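Local coordinates for protein phosphotransferase (Brucella abortus, PDB 4QPK) that relays phosphoryl groups as a homodimeric histidine phosphotransferase in the phosphorelay controlling growth, division and survival inside host cells, at residues D57-L69 / L84-L96. Numbering follows the deposited sequence.
Unlike the reference sequence in segment 57-69: Ile62 (reference Val). With GOL (glycerol), chain F.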
ATOM      1  N   ASP B  57       2.910  -2.566   8.429  1.00 18.64           N
ATOM      2  CA  ASP B  57       4.286  -3.042   8.416  1.00 19.61           C
ATOM      3  C   ASP B  57       5.336  -1.930   8.360  1.00 20.58           C
ATOM      4  O   ASP B  57       6.520  -2.209   8.528  1.00 23.30           O
ATOM      5  CB  ASP B  57       4.493  -4.021   7.261  1.00 24.62           C
ATOM      6  CG  ASP B  57       3.823  -5.357   7.520  1.00 26.00           C
ATOM      7  OD1 ASP B  57       3.415  -5.603   8.679  1.00 26.86           O
ATOM      8  OD2 ASP B  57       3.702  -6.160   6.572  1.00 29.13           O
ATOM      9  N   ILE B  58       4.943  -0.698   8.044  1.00 16.15           N
ATOM     10  CA  ILE B  58       5.928   0.391   8.024  1.00 16.44           C
ATOM     11  C   ILE B  58       5.760   1.461   9.118  1.00 17.38           C
ATOM     12  O   ILE B  58       6.556   2.404   9.191  1.00 17.26           O
ATOM     13  CB  ILE B  58       5.980   1.083   6.647  1.00 19.47           C
ATOM     14  CG1 ILE B  58       4.613   1.601   6.244  1.00 17.84           C
ATOM     15  CG2 ILE B  58       6.504   0.098   5.601  1.00 20.59           C
ATOM     16  CD1 ILE B  58       4.640   2.339   4.902  1.00 21.82           C
ATOM     17  N   ILE B  59       4.706   1.350   9.918  1.00 19.13           N
ATOM     18  CA  ILE B  59       4.469   2.288  11.015  1.00 19.86           C
ATOM     19  C   ILE B  59       5.656   2.408  11.971  1.00 16.17           C
ATOM     20  O   ILE B  59       6.042   3.518  12.347  1.00 17.72           O
ATOM     21  CB  ILE B  59       3.215   1.858  11.823  1.00 23.38           C
ATOM     22  CG1 ILE B  59       1.945   2.236  11.067  1.00 24.09           C
ATOM     23  CG2 ILE B  59       3.212   2.484  13.224  1.00 25.87           C
ATOM     24  CD1 ILE B  59       0.667   1.637  11.678  1.00 25.86           C
ATOM     25  N   SER B  60       6.237   1.278  12.362  0.78 18.70           N
ATOM     26  CA  SER B  60       7.351   1.309  13.309  0.78 17.09           C
ATOM     27  C   SER B  60       8.635   1.921  12.729  0.78 18.36           C
ATOM     28  O   SER B  60       9.247   2.767  13.375  0.78 18.51           O
ATOM     29  CB  SER B  60       7.642  -0.101  13.840  0.78 21.45           C
ATOM     30  OG  SER B  60       6.595  -0.557  14.678  0.78 24.95           O
ATOM     31  N   PRO B  61       9.074   1.484  11.533  1.00 17.14           N
ATOM     32  CA  PRO B  61      10.307   2.136  11.052  1.00 15.62           C
ATOM     33  C   PRO B  61      10.128   3.607  10.687  1.00 15.86           C
ATOM     34  O   PRO B  61      11.047   4.399  10.936  1.00 15.70           O
ATOM     35  CB  PRO B  61      10.691   1.307   9.809  1.00 17.06           C
ATOM     36  CG  PRO B  61       9.471   0.597   9.406  1.00 17.68           C
ATOM     37  CD  PRO B  61       8.697   0.341  10.676  1.00 17.30           C
ATOM     38  N   ILE B  62       8.967   3.996  10.167  1.00 15.61           N
ATOM     39  CA  ILE B  62       8.759   5.421   9.911  1.00 16.28           C
ATOM     40  C   ILE B  62       8.669   6.185  11.249  1.00 17.49           C
ATOM     41  O   ILE B  62       9.207   7.280  11.383  1.00 17.13           O
ATOM     42  CB  ILE B  62       7.517   5.645   9.021  1.00 18.00           C
ATOM     43  CG1 ILE B  62       7.851   5.152   7.601  1.00 19.74           C
ATOM     44  CG2 ILE B  62       7.134   7.127   8.987  1.00 18.02           C
ATOM     45  CD1 ILE B  62       6.668   5.074   6.643  1.00 19.65           C
ATOM     46  N   GLY B  63       8.038   5.589  12.257  1.00 16.30           N
ATOM     47  CA  GLY B  63       8.036   6.213  13.572  1.00 15.78           C
ATOM     48  C   GLY B  63       9.439   6.376  14.141  1.00 14.56           C
ATOM     49  O   GLY B  63       9.750   7.402  14.743  1.00 16.07           O
ATOM     50  N   ALA B  64      10.288   5.376  13.940  1.00 14.38           N
ATOM     51  CA  ALA B  64      11.664   5.440  14.458  1.00 15.41           C
ATOM     52  C   ALA B  64      12.472   6.520  13.752  1.00 15.33           C
ATOM     53  O   ALA B  64      13.375   7.114  14.344  1.00 14.84           O
ATOM     54  CB  ALA B  64      12.368   4.088  14.334  1.00 13.81           C
ATOM     55  N   ILE B  65      12.179   6.767  12.473  1.00 15.60           N
ATOM     56  CA  ILE B  65      12.840   7.888  11.804  1.00 14.45           C
ATOM     57  C   ILE B  65      12.518   9.193  12.532  1.00 13.05           C
ATOM     58  O   ILE B  65      13.412  10.001  12.820  1.00 15.03           O
ATOM     59  CB  ILE B  65      12.398   7.990  10.329  1.00 12.90           C
ATOM     60  CG1 ILE B  65      12.920   6.788   9.549  1.00 14.78           C
ATOM     61  CG2 ILE B  65      12.864   9.325   9.725  1.00 17.45           C
ATOM     62  CD1 ILE B  65      12.271   6.621   8.164  1.00 15.61           C
ATOM     63  N   ASN B  66      11.244   9.387  12.846  1.00 14.00           N
ATOM     64  CA  ASN B  66      10.820  10.576  13.572  1.00 15.77           C
ATOM     65  C   ASN B  66      11.452  10.628  14.974  1.00 16.65           C
ATOM     66  O   ASN B  66      11.885  11.689  15.427  1.00 15.92           O
ATOM     67  CB  ASN B  66       9.302  10.612  13.651  1.00 16.52           C
ATOM     68  CG  ASN B  66       8.658  10.953  12.313  1.00 22.55           C
ATOM     69  OD1 ASN B  66       9.274  11.608  11.475  1.00 27.26           O
ATOM     70  ND2 ASN B  66       7.434  10.486  12.101  1.00 26.86           N
ATOM     71  N   ASN B  67      11.545   9.477  15.636  1.00 15.60           N
ATOM     72  CA  ASN B  67      12.222   9.407  16.946  1.00 16.13           C
ATOM     73  C   ASN B  67      13.685   9.808  16.864  1.00 17.68           C
ATOM     74  O   ASN B  67      14.210  10.492  17.755  1.00 18.26           O
ATOM     75  CB  ASN B  67      12.139   7.986  17.538  1.00 14.10           C
ATOM     76  CG  ASN B  67      10.725   7.551  17.852  1.00 17.82           C
ATOM     77  OD1 ASN B  67       9.839   8.365  18.169  1.00 23.92           O
ATOM     78  ND2 ASN B  67      10.494   6.258  17.730  1.00 14.49           N
ATOM     79  N   GLY B  68      14.356   9.343  15.813  1.00 15.74           N
ATOM     80  CA  GLY B  68      15.755   9.668  15.579  1.00 19.19           C
ATOM     81  C   GLY B  68      15.940  11.158  15.414  1.00 16.06           C
ATOM     82  O   GLY B  68      16.886  11.746  15.957  1.00 17.43           O
ATOM     83  N   LEU B  69      15.033  11.785  14.665  1.00 16.35           N
ATOM     84  CA  LEU B  69      15.090  13.233  14.471  1.00 16.45           C
ATOM     85  C   LEU B  69      14.907  13.974  15.809  1.00 17.97           C
ATOM     86  O   LEU B  69      15.543  15.004  16.035  1.00 19.59           O
ATOM     87  CB  LEU B  69      14.040  13.702  13.452  1.00 18.05           C
ATOM     88  CG  LEU B  69      14.384  13.286  12.015  1.00 18.44           C
ATOM     89  CD1 LEU B  69      13.227  13.514  11.043  1.00 22.50           C
ATOM     90  CD2 LEU B  69      15.636  14.030  11.546  1.00 19.88           C
ATOM     91  N   LEU B  84      20.367   5.482  13.581  1.00 16.56           N
ATOM     92  CA  LEU B  84      18.984   5.034  13.723  1.00 17.54           C
ATOM     93  C   LEU B  84      18.124   5.471  12.527  1.00 15.02           C
ATOM     94  O   LEU B  84      17.332   4.693  11.991  1.00 15.74           O
ATOM     95  CB  LEU B  84      18.368   5.588  15.020  1.00 16.21           C
ATOM     96  CG  LEU B  84      16.880   5.262  15.217  1.00 13.75           C
ATOM     97  CD1 LEU B  84      16.654   3.758  15.410  1.00 16.12           C
ATOM     98  CD2 LEU B  84      16.315   6.044  16.375  1.00 15.56           C
ATOM     99  N   ILE B  85      18.275   6.725  12.117  1.00 17.12           N
ATOM    100  CA  ILE B  85      17.509   7.239  10.986  1.00 15.02           C
ATOM    101  C   ILE B  85      17.874   6.426   9.744  1.00 15.94           C
ATOM    102  O   ILE B  85      16.996   6.005   8.979  1.00 17.26           O
ATOM    103  CB  ILE B  85      17.761   8.755  10.773  1.00 16.12           C
ATOM    104  CG1 ILE B  85      17.130   9.568  11.915  1.00 16.26           C
ATOM    105  CG2 ILE B  85      17.190   9.217   9.422  1.00 17.22           C
ATOM    106  CD1 ILE B  85      17.637  11.032  11.981  1.00 18.16           C
ATOM    107  N   LYS B  86      19.162   6.147   9.582  1.00 16.84           N
ATOM    108  CA  LYS B  86      19.634   5.407   8.421  1.00 18.81           C
ATOM    109  C   LYS B  86      19.095   3.976   8.372  1.00 18.41           C
ATOM    110  O   LYS B  86      18.594   3.528   7.339  1.00 17.81           O
ATOM    111  CB  LYS B  86      21.172   5.387   8.406  1.00 20.31           C
ATOM    112  CG  LYS B  86      21.753   4.746   7.136  1.00 26.42           C
ATOM    113  CD  LYS B  86      23.272   4.755   7.132  1.00 32.09           C
ATOM    114  CE  LYS B  86      23.817   4.238   5.803  1.00 41.80           C
ATOM    115  NZ  LYS B  86      25.303   4.250   5.786  1.00 46.69           N
ATOM    116  N   SER B  87      19.185   3.247   9.479  1.00 16.01           N
ATOM    117  CA  SER B  87      18.730   1.864   9.438  1.00 18.18           C
ATOM    118  C   SER B  87      17.203   1.778   9.355  1.00 17.06           C
ATOM    119  O   SER B  87      16.666   0.843   8.763  1.00 17.97           O
ATOM    120  CB  SER B  87      19.263   1.083  10.637  1.00 21.74           C
ATOM    121  OG  SER B  87      18.803   1.627  11.856  1.00 19.14           O
ATOM    122  N   SER B  88      16.507   2.751   9.945  1.00 15.24           N
ATOM    123  CA  SER B  88      15.050   2.731   9.923  1.00 13.45           C
ATOM    124  C   SER B  88      14.537   3.073   8.521  1.00 16.65           C
ATOM    125  O   SER B  88      13.539   2.508   8.062  1.00 14.85           O
ATOM    126  CB  SER B  88      14.489   3.699  10.949  1.00 15.31           C
ATOM    127  OG  SER B  88      14.934   3.337  12.266  1.00 17.77           O
ATOM    128  N   ALA B  89      15.200   4.022   7.864  1.00 16.39           N
ATOM    129  CA  ALA B  89      14.850   4.338   6.475  1.00 14.17           C
ATOM    130  C   ALA B  89      15.142   3.150   5.557  1.00 17.41           C
ATOM    131  O   ALA B  89      14.380   2.875   4.619  1.00 14.82           O
ATOM    132  CB  ALA B  89      15.597   5.597   5.997  1.00 15.38           C
ATOM    133  N   ARG B  90      16.247   2.452   5.805  1.00 16.00           N
ATOM    134  CA  ARG B  90      16.564   1.263   5.005  1.00 17.86           C
ATOM    135  C   ARG B  90      15.513   0.172   5.209  1.00 17.68           C
ATOM    136  O   ARG B  90      15.105  -0.495   4.256  1.00 16.25           O
ATOM    137  CB  ARG B  90      17.959   0.728   5.336  1.00 17.65           C
ATOM    138  CG  ARG B  90      18.365  -0.426   4.435  1.00 23.30           C
ATOM    139  CD  ARG B  90      19.803  -0.879   4.660  1.00 35.02           C
ATOM    140  NE  ARG B  90      20.121  -1.984   3.758  1.00 31.52           N
ATOM    141  CZ  ARG B  90      21.315  -2.557   3.647  1.00 43.96           C
ATOM    142  NH1 ARG B  90      22.339  -2.120   4.371  1.00 38.46           N
ATOM    143  NH2 ARG B  90      21.486  -3.558   2.789  1.00 36.47           N
ATOM    144  N   ASN B  91      15.076   0.010   6.451  1.00 16.00           N
ATOM    145  CA  ASN B  91      14.008  -0.926   6.800  1.00 15.29           C
ATOM    146  C   ASN B  91      12.704  -0.582   6.070  1.00 15.96           C
ATOM    147  O   ASN B  91      12.121  -1.421   5.397  1.00 16.49           O
ATOM    148  CB  ASN B  91      13.819  -0.899   8.321  1.00 18.64           C
ATOM    149  CG  ASN B  91      12.830  -1.922   8.826  1.00 22.06           C
ATOM    150  OD1 ASN B  91      11.761  -2.120   8.252  1.00 21.48           O
ATOM    151  ND2 ASN B  91      13.168  -2.553   9.947  1.00 22.42           N
ATOM    152  N   ALA B  92      12.281   0.670   6.165  1.00 14.64           N
ATOM    153  CA  ALA B  92      11.055   1.115   5.505  1.00 13.70           C
ATOM    154  C   ALA B  92      11.139   0.896   3.989  1.00 13.76           C
ATOM    155  O   ALA B  92      10.196   0.386   3.366  1.00 15.37           O
ATOM    156  CB  ALA B  92      10.800   2.590   5.819  1.00 13.88           C
ATOM    157  N   SER B  93      12.289   1.251   3.418  1.00 13.56           N
ATOM    158  CA  SER B  93      12.505   1.103   1.973  1.00 14.39           C
ATOM    159  C   SER B  93      12.396  -0.359   1.567  1.00 16.70           C
ATOM    160  O   SER B  93      11.737  -0.689   0.576  1.00 16.22           O
ATOM    161  CB  SER B  93      13.879   1.654   1.568  1.00 19.26           C
ATOM    162  OG  SER B  93      14.042   1.646   0.147  1.00 22.28           O
ATOM    163  N   ALA B  94      13.031  -1.237   2.345  1.00 15.39           N
ATOM    164  CA  ALA B  94      13.025  -2.664   2.023  1.00 16.76           C
ATOM    165  C   ALA B  94      11.607  -3.209   2.055  1.00 14.90           C
ATOM    166  O   ALA B  94      11.226  -4.001   1.207  1.00 15.65           O
ATOM    167  CB  ALA B  94      13.925  -3.452   2.979  1.00 16.92           C
ATOM    168  N   ARG B  95      10.813  -2.767   3.025  1.00 14.40           N
ATOM    169  CA  ARG B  95       9.452  -3.268   3.125  1.00 15.90           C
ATOM    170  C   ARG B  95       8.587  -2.758   1.962  1.00 15.07           C
ATOM    171  O   ARG B  95       7.788  -3.507   1.413  1.00 16.71           O
ATOM    172  CB  ARG B  95       8.846  -2.888   4.482  1.00 17.63           C
ATOM    173  CG  ARG B  95       9.500  -3.672   5.597  1.00 21.08           C
ATOM    174  CD  ARG B  95       8.930  -3.393   6.972  1.00 29.31           C
ATOM    175  NE  ARG B  95       9.770  -4.071   7.947  1.00 30.99           N
ATOM    176  CZ  ARG B  95       9.686  -5.370   8.217  1.00 40.75           C
ATOM    177  NH1 ARG B  95       8.785  -6.116   7.603  1.00 39.73           N
ATOM    178  NH2 ARG B  95      10.507  -5.926   9.094  1.00 36.03           N
ATOM    179  N   LEU B  96       8.771  -1.495   1.577  1.00 13.92           N
ATOM    180  CA  LEU B  96       8.015  -0.914   0.461  1.00 16.48           C
ATOM    181  C   LEU B  96       8.392  -1.571  -0.874  1.00 16.54           C
ATOM    182  O   LEU B  96       7.524  -1.861  -1.705  1.00 14.72           O
ATOM    183  CB  LEU B  96       8.220   0.608   0.431  1.00 14.66           C
ATOM    184  CG  LEU B  96       7.482   1.307   1.592  1.00 14.91           C
ATOM    185  CD1 LEU B  96       8.079   2.704   1.874  1.00 18.15           C
ATOM    186  CD2 LEU B  96       5.968   1.420   1.361  1.00 18.92           C
TER
HETATM  187  C1  GOL F 302       4.541  -4.943   3.571  1.00 35.90           C
HETATM  188  O1  GOL F 302       3.381  -5.556   4.088  1.00 30.66           O
HETATM  189  C2  GOL F 302       5.636  -5.995   3.503  1.00 31.83           C
HETATM  190  O2  GOL F 302       6.665  -5.600   2.627  1.00 31.24           O
HETATM  191  C3  GOL F 302       6.237  -6.148   4.889  1.00 37.84           C
HETATM  192  O3  GOL F 302       5.880  -7.419   5.369  1.00 37.85           O
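The guanidinium of Arg95 has C3 of a bound glycerol at its edge, in its plane, while the backbone O of Asp57 approaches it obliquely and meets the stem of the side chain instead, 3.1 Å from Arg95 CD. Near the same plane lies Asn91 OD1, which accepts from Arg95 NE on a lone pair (2.8 Å, N-H...O angle 144°). The bond links the two side chains one turn apart on their helix, and Asn91 OD1 also lies beside Pro61, 3.7 Å from its CG. The glycerol, probably from the crystallisation liquor, bridges the two helices in the crystal: its O1 and O3 both donate to Asp57 OD2, and its O2 donates to Arg95 O. Asp57 also forms a salt bridge with Arg53, and Arg95 one with Glu129.

Segments 57-69 and 84-96 lie on helices 43-74 and 78-102, the antiparallel arms of the DHp hairpin, their axes coming within 8.2 Å of each other with 157° between their N-to-C directions. His56, which carries the phosphoryl group in the relay and is unmodified here, immediately precedes Asp57. The second subunit packs on Ile62, Ala89 and Leu96, placing this hairpin in the dimer's helical bundle.

Small residues line the middle of the interface. Ser88 presses its CB against Pro61 O (3.5 Å) and Ile65 CG1; its OG, turned back along the helix (chi1 -60°), touches Ala64 CB and donates to Leu84 O, which Ser88 N reaches from the opposite face of the Leu84 carbonyl plane. Gly68 offers its bare CA to Leu84 CD2 at 3.8 Å. Next to it, Ile85 sends CD1 across Leu69 at about a right angle, reaching CD2 at 3.6 Å. Toward the glycerol, Ile58 slides its CG2 past Arg95 CB. Ile58 CD1 crosses Leu96, 3.9 Å from Leu96 CD2.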